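Local coordinates for protein amidohydrolase (Brucella melitensis biovar Abortus, PDB 4F0L) that probably acts as a metal-dependent deaminase of the amidohydrolase family, with a single iron ion bound at its active site, at residues 168-173 and 220-225. Residues are numbered along the deposited sequence; the frame is centred on the assembly and turned at random.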
loop_
_atom_site.group_PDB
_atom_site.type_symbol
_atom_site.label_atom_id
_atom_site.label_comp_id
_atom_site.label_asym_id
_atom_site.label_seq_id
_atom_site.Cartn_x
_atom_site.Cartn_y
_atom_site.Cartn_z
ATOM N N TYR B 168 10.910 27.541 14.174
ATOM C CA TYR B 168 11.467 27.705 12.819
ATOM C C TYR B 168 11.899 29.159 12.643
ATOM O O TYR B 168 11.099 30.068 12.819
ATOM C CB TYR B 168 10.366 27.392 11.808
ATOM C CG TYR B 168 10.775 27.127 10.371
ATOM C CD1 TYR B 168 11.493 28.050 9.622
ATOM C CD2 TYR B 168 10.380 25.962 9.745
ATOM C CE1 TYR B 168 11.842 27.794 8.300
ATOM C CE2 TYR B 168 10.724 25.709 8.441
ATOM C CZ TYR B 168 11.454 26.622 7.742
ATOM O OH TYR B 168 11.752 26.324 6.442
ATOM N N ALA B 169 13.160 29.384 12.297
ATOM C CA ALA B 169 13.673 30.757 12.169
ATOM C C ALA B 169 14.590 31.019 10.960
ATOM O O ALA B 169 14.901 32.162 10.696
ATOM C CB ALA B 169 14.398 31.146 13.449
ATOM N N HIS B 170 15.027 29.977 10.253
ATOM C CA HIS B 170 16.061 30.105 9.220
ATOM C C HIS B 170 15.847 29.195 8.046
ATOM O O HIS B 170 15.176 28.150 8.149
ATOM C CB HIS B 170 17.416 29.832 9.851
ATOM C CG HIS B 170 17.681 30.704 11.031
ATOM N ND1 HIS B 170 18.010 31.995 10.907
ATOM C CD2 HIS B 170 17.557 30.459 12.385
ATOM C CE1 HIS B 170 18.136 32.537 12.103
ATOM N NE2 HIS B 170 17.843 31.600 13.016
ATOM N N SER B 171 16.390 29.608 6.911
ATOM C CA SER B 171 16.222 28.886 5.671
ATOM C C SER B 171 17.450 28.040 5.306
ATOM O O SER B 171 17.480 27.471 4.241
ATOM C CB SER B 171 15.939 29.869 4.536
ATOM O OG SER B 171 17.089 30.682 4.316
ATOM N N GLY B 172 18.449 27.959 6.177
ATOM C CA GLY B 172 19.636 27.152 5.874
ATOM C C GLY B 172 20.641 27.064 6.998
ATOM O O GLY B 172 20.598 27.899 7.907
ATOM N N PHE B 173 21.575 26.090 6.914
ATOM C CA PHE B 173 22.640 25.910 7.922
ATOM C C PHE B 173 23.362 27.228 8.173
ATOM O O PHE B 173 23.503 28.053 7.261
ATOM C CB PHE B 173 23.670 24.807 7.515
ATOM C CG PHE B 173 23.141 23.415 7.664
ATOM C CD1 PHE B 173 23.028 22.828 8.914
ATOM C CD2 PHE B 173 22.690 22.722 6.565
ATOM C CE1 PHE B 173 22.496 21.559 9.057
ATOM C CE2 PHE B 173 22.168 21.453 6.698
ATOM C CZ PHE B 173 22.063 20.871 7.945
ATOM N N ALA B 220 16.816 24.885 10.042
ATOM C CA ALA B 220 15.833 25.907 10.330
ATOM C C ALA B 220 16.104 26.571 11.673
ATOM O O ALA B 220 15.485 27.580 11.994
ATOM C CB ALA B 220 14.421 25.345 10.248
ATOM N N VAL B 221 17.054 26.036 12.431
ATOM C CA VAL B 221 17.290 26.480 13.796
ATOM C C VAL B 221 18.788 26.546 14.010
ATOM O O VAL B 221 19.510 25.669 13.522
ATOM C CB VAL B 221 16.641 25.490 14.797
ATOM C CG1 VAL B 221 16.777 25.999 16.221
ATOM C CG2 VAL B 221 15.154 25.251 14.494
ATOM N N THR B 222 19.270 27.581 14.706
ATOM C CA THR B 222 20.682 27.656 15.096
ATOM C C THR B 222 20.920 26.838 16.381
ATOM O O THR B 222 19.971 26.547 17.109
ATOM C CB THR B 222 21.170 29.106 15.383
ATOM O OG1 THR B 222 20.597 29.574 16.598
ATOM C CG2 THR B 222 20.799 30.081 14.270
ATOM N N PRO B 223 22.194 26.490 16.670
ATOM C CA PRO B 223 22.503 25.798 17.933
ATOM C C PRO B 223 22.019 26.513 19.203
ATOM O O PRO B 223 21.481 25.871 20.092
ATOM C CB PRO B 223 24.033 25.667 17.903
ATOM C CG PRO B 223 24.336 25.572 16.441
ATOM C CD PRO B 223 23.378 26.553 15.788
ATOM N N ASP B 224 22.167 27.832 19.269
ATOM C CA ASP B 224 21.690 28.599 20.430
ATOM C C ASP B 224 20.174 28.549 20.556
ATOM O O ASP B 224 19.632 28.422 21.656
ATOM C CB ASP B 224 22.149 30.075 20.334
ATOM C CG ASP B 224 23.657 30.234 20.491
ATOM O OD1 ASP B 224 24.334 29.248 20.841
ATOM O OD2 ASP B 224 24.178 31.359 20.306
ATOM N N GLU B 225 19.476 28.660 19.432
ATOM C CA GLU B 225 18.029 28.623 19.461
ATOM C C GLU B 225 17.562 27.228 19.882
ATOM O O GLU B 225 16.584 27.090 20.596
ATOM C CB GLU B 225 17.448 28.976 18.105
ATOM C CG GLU B 225 17.696 30.416 17.643
ATOM C CD GLU B 225 17.531 30.576 16.133
ATOM O OE1 GLU B 225 17.375 29.548 15.403
ATOM O OE2 GLU B 225 17.579 31.728 15.662
#
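His170 sets CG anti to its carbonyl carbon (chi1 -55°), and Glu225 does the same before running on extended, so imidazole and carboxylate reach each other tip to tip. NE2 of His170 donates to OE2 of Glu225 at 2.7 Å, an almost straight bond (168°) that lies in the ring plane and uses the syn lone pair of the oxygen; with the two planes only 13° apart, ring and carboxylate form one nearly flat unit. ND1 of His170 is hydrogen-bonded to the carbonyl O of Ala176, so both ring nitrogens face acceptors, which fixes the ring flip and would be consistent with a doubly protonated, cationic imidazole beside the carboxylate. The other carboxylate oxygen, OE1 of Glu225, accepts a hydrogen bond from Thr222 N at 2.8 Å from above the carboxylate plane. In return Glu225 N donates to OG1 of Thr222 at 3.2 Å; OG1 sits between the backbone N and carbonyl carbon of Thr222, where it can accept this bond. This reciprocal pair is a capping box at the N-terminus of helix 223-229; the same glutamate thus caps the helix through OE1 and holds the histidine through OE2. The contact joins the loop after strand 160-167 to the start of that helix, which follows the neighbouring parallel strand 210-215, in the TIM barrel of the amidohydrolase family. Ahead of the helix, Ala220 O accepts from Ala169 N at 3.0 Å, in the carbonyl plane, plus a weak, bent bond from His170 N. The CB of Ala220 stands 3.8 Å from the centroid of the Tyr168 ring, on the ring normal, a CH-pi contact over the face. Tyr168, with CG anti to its backbone N, also meets the His216 ring, and its side chain lies about 7 Å from that of the iron ligand His241.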